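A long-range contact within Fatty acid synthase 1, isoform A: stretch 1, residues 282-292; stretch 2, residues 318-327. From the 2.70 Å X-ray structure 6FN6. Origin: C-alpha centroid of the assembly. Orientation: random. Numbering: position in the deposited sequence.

Stretch 1 282-292: ARLHALDVAIQ
Stretch 2, residues 318-327: LVANRLLQII

Residues 282-292 lie within a longer α-helix, and residues 320-327 begin a second one after Leu-318 and Val-319 in loop conformation (phi/psi -59/150° and -103/-2°). The helix axes run in the same general sense, crossing at -48° with a closest approach of 10.0 Å. CA-CA distances set the register: Leu-284 to Arg-322 8.1 Å, Asp-288 to Ile-326 6.7 Å and Ile-291 to Ile-327 7.3 Å. Regular i to i+4 backbone hydrogen bonds support both helices; in the second, Leu-323 N donates to Val-319 O (3.1 Å).

No hydrogen bond crosses the contact, which buries 491 Å² and rests chiefly on apolar packing. Leu-287 (m, t) points toward the second stretch, its CD1 4.1 Å from CG1 of Val-319 (m) and its CD2 4.1 Å from CD2 of Leu-323 (m, t). One turn on, Ile-291 (m, m) places CG1 4.1 Å from the same Leu-323 CD2, while its CG2 lies 3.8 Å from Ile-326 CG2 and 3.9 Å from Ile-327 CG1. Ile-326 (m, t) points toward the first helix; Leu-323 and Ile-327 (m, t) leave their backbones sideways but bring their ends nearer. Branched aliphatic chains suit this buried seam, since they fill space without needing polar partners.

Polar side chains border the packing by laying polar atoms against aliphatic carbons, in van der Waals contact. Leu-284 (m, t) sets CD1 over one face of the Arg-322 guanidinium and CD2 3.8 Å from Arg-322 NE; Arg-322 adopts t, p, p, with chi4 -172°. Arg-283, extended (t, t, t; chi4 -85°), brings NH2 to 3.5 Å from Val-319 CG1, obliquely, while hydrogen bonding elsewhere in the structure. Buried Asp-288 (t; chi2 -31°) has OD1 3.7 Å from Ile-326 CG2, yet this oxygen accepts a hydrogen bond from Gln-292 NE2 (2.8 Å, 161°), so OD1 is satisfied within its own helix, while OD2 is hydrogen-bonded elsewhere in the structure.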

# COMPACT_ATOMS: atom_id res chain seq x y z
N ALA A 282 -22.57 -27.34 57.09
CA ALA A 282 -23.72 -27.50 57.96
C ALA A 282 -23.64 -26.52 59.12
O ALA A 282 -24.62 -25.88 59.48
CB ALA A 282 -23.81 -28.93 58.48
N ARG A 283 -22.44 -26.39 59.69
CA ARG A 283 -22.21 -25.47 60.79
C ARG A 283 -22.45 -24.02 60.37
O ARG A 283 -23.10 -23.26 61.09
CB ARG A 283 -20.78 -25.63 61.32
CG ARG A 283 -20.49 -24.86 62.60
CD ARG A 283 -19.24 -25.39 63.28
NE ARG A 283 -18.81 -24.54 64.39
CZ ARG A 283 -18.06 -23.45 64.25
NH1 ARG A 283 -17.65 -23.07 63.05
NH2 ARG A 283 -17.71 -22.74 65.32
N LEU A 284 -21.92 -23.64 59.22
CA LEU A 284 -22.11 -22.29 58.70
C LEU A 284 -23.59 -21.98 58.53
O LEU A 284 -24.03 -20.88 58.86
CB LEU A 284 -21.37 -22.12 57.37
CG LEU A 284 -19.83 -22.09 57.45
CD1 LEU A 284 -19.25 -21.89 56.06
CD2 LEU A 284 -19.32 -21.01 58.39
N HIS A 285 -24.35 -22.94 58.02
CA HIS A 285 -25.80 -22.78 57.88
C HIS A 285 -26.47 -22.60 59.24
O HIS A 285 -27.37 -21.77 59.39
CB HIS A 285 -26.40 -23.98 57.14
CG HIS A 285 -26.19 -23.95 55.66
ND1 HIS A 285 -25.90 -22.79 54.97
CD2 HIS A 285 -26.22 -24.94 54.74
CE1 HIS A 285 -25.76 -23.07 53.69
NE2 HIS A 285 -25.96 -24.37 53.52
N ALA A 286 -26.04 -23.38 60.22
CA ALA A 286 -26.58 -23.27 61.57
C ALA A 286 -26.41 -21.85 62.08
O ALA A 286 -27.34 -21.27 62.65
CB ALA A 286 -25.90 -24.27 62.50
N LEU A 287 -25.23 -21.28 61.87
CA LEU A 287 -24.96 -19.90 62.27
C LEU A 287 -25.80 -18.92 61.46
O LEU A 287 -26.27 -17.92 61.99
CB LEU A 287 -23.47 -19.57 62.10
CG LEU A 287 -22.49 -20.30 63.02
CD1 LEU A 287 -21.09 -20.25 62.45
CD2 LEU A 287 -22.53 -19.70 64.41
N ASP A 288 -25.97 -19.21 60.18
CA ASP A 288 -26.78 -18.37 59.30
C ASP A 288 -28.23 -18.33 59.77
O ASP A 288 -28.86 -17.28 59.78
CB ASP A 288 -26.70 -18.86 57.86
CG ASP A 288 -27.08 -17.79 56.86
OD1 ASP A 288 -27.92 -16.93 57.19
OD2 ASP A 288 -26.53 -17.81 55.74
N VAL A 289 -28.75 -19.49 60.16
CA VAL A 289 -30.12 -19.58 60.64
C VAL A 289 -30.25 -18.81 61.95
O VAL A 289 -31.24 -18.11 62.17
CB VAL A 289 -30.55 -21.05 60.83
CG1 VAL A 289 -31.90 -21.12 61.55
CG2 VAL A 289 -30.63 -21.76 59.50
N ALA A 290 -29.25 -18.93 62.81
CA ALA A 290 -29.29 -18.31 64.12
C ALA A 290 -29.39 -16.79 64.01
O ALA A 290 -30.24 -16.17 64.64
CB ALA A 290 -28.06 -18.69 64.93
N ILE A 291 -28.51 -16.20 63.21
CA ILE A 291 -28.48 -14.75 63.04
C ILE A 291 -29.79 -14.29 62.41
O ILE A 291 -30.31 -13.22 62.74
CB ILE A 291 -27.27 -14.31 62.20
CG1 ILE A 291 -25.96 -14.61 62.96
CG2 ILE A 291 -27.36 -12.83 61.84
CD1 ILE A 291 -25.78 -13.81 64.24
N GLN A 292 -30.32 -15.09 61.49
CA GLN A 292 -31.59 -14.76 60.85
C GLN A 292 -32.71 -14.62 61.86
O GLN A 292 -33.50 -13.68 61.79
CB GLN A 292 -31.95 -15.83 59.81
CG GLN A 292 -31.28 -15.62 58.47
CD GLN A 292 -31.67 -16.68 57.46
OE1 GLN A 292 -32.85 -17.02 57.33
NE2 GLN A 292 -30.68 -17.21 56.76
N LEU A 318 -12.17 -18.74 64.95
CA LEU A 318 -13.27 -17.89 65.42
C LEU A 318 -14.19 -17.55 64.25
O LEU A 318 -13.75 -17.46 63.10
CB LEU A 318 -12.75 -16.63 66.11
CG LEU A 318 -11.69 -15.80 65.39
CD1 LEU A 318 -12.31 -14.78 64.45
CD2 LEU A 318 -10.78 -15.12 66.41
N VAL A 319 -15.48 -17.35 64.54
CA VAL A 319 -16.49 -17.18 63.50
C VAL A 319 -16.91 -15.72 63.31
O VAL A 319 -17.73 -15.42 62.44
CB VAL A 319 -17.73 -18.04 63.80
CG1 VAL A 319 -17.35 -19.51 63.93
CG2 VAL A 319 -18.45 -17.56 65.06
N ALA A 320 -16.35 -14.83 64.12
CA ALA A 320 -16.74 -13.42 64.12
C ALA A 320 -16.94 -12.84 62.72
O ALA A 320 -17.95 -12.19 62.45
CB ALA A 320 -15.70 -12.59 64.87
N ASN A 321 -15.98 -13.08 61.83
CA ASN A 321 -16.05 -12.55 60.47
C ASN A 321 -17.31 -13.03 59.77
O ASN A 321 -18.02 -12.24 59.14
CB ASN A 321 -14.82 -12.96 59.67
CG ASN A 321 -13.59 -12.15 60.02
OD1 ASN A 321 -13.67 -11.14 60.72
ND2 ASN A 321 -12.43 -12.57 59.51
N ARG A 322 -17.59 -14.32 59.88
CA ARG A 322 -18.76 -14.90 59.24
C ARG A 322 -20.05 -14.27 59.77
O ARG A 322 -20.97 -14.00 59.01
CB ARG A 322 -18.79 -16.42 59.45
CG ARG A 322 -19.95 -17.13 58.75
CD ARG A 322 -19.87 -17.03 57.24
NE ARG A 322 -18.67 -17.68 56.71
CZ ARG A 322 -18.28 -17.61 55.44
NH1 ARG A 322 -18.98 -16.91 54.56
NH2 ARG A 322 -17.18 -18.23 55.05
N LEU A 323 -20.11 -14.05 61.08
CA LEU A 323 -21.29 -13.45 61.69
C LEU A 323 -21.52 -12.05 61.15
O LEU A 323 -22.61 -11.72 60.71
CB LEU A 323 -21.15 -13.42 63.21
CG LEU A 323 -20.96 -14.76 63.92
CD1 LEU A 323 -20.90 -14.56 65.42
CD2 LEU A 323 -22.05 -15.76 63.55
N LEU A 324 -20.48 -11.22 61.19
CA LEU A 324 -20.59 -9.86 60.68
C LEU A 324 -20.95 -9.87 59.20
O LEU A 324 -21.66 -8.99 58.71
CB LEU A 324 -19.28 -9.09 60.90
CG LEU A 324 -19.26 -7.64 60.41
CD1 LEU A 324 -20.37 -6.82 61.05
CD2 LEU A 324 -17.90 -7.01 60.67
N GLN A 325 -20.47 -10.88 58.49
CA GLN A 325 -20.74 -11.01 57.07
C GLN A 325 -22.21 -11.32 56.82
O GLN A 325 -22.81 -10.81 55.86
CB GLN A 325 -19.85 -12.10 56.46
CG GLN A 325 -19.77 -12.04 54.94
CD GLN A 325 -18.83 -13.08 54.37
OE1 GLN A 325 -17.79 -13.39 54.95
NE2 GLN A 325 -19.20 -13.64 53.22
N ILE A 326 -22.80 -12.14 57.68
CA ILE A 326 -24.22 -12.47 57.58
C ILE A 326 -25.05 -11.23 57.88
O ILE A 326 -26.03 -10.95 57.18
CB ILE A 326 -24.59 -13.63 58.52
CG1 ILE A 326 -23.81 -14.89 58.16
CG2 ILE A 326 -26.08 -13.93 58.45
CD1 ILE A 326 -23.75 -15.92 59.28
N ILE A 327 -24.67 -10.51 58.92
CA ILE A 327 -25.38 -9.31 59.33
C ILE A 327 -25.33 -8.28 58.20
O ILE A 327 -26.37 -7.84 57.71
CB ILE A 327 -24.81 -8.73 60.64
CG1 ILE A 327 -24.97 -9.74 61.78
CG2 ILE A 327 -25.49 -7.41 60.99
CD1 ILE A 327 -24.20 -9.39 63.03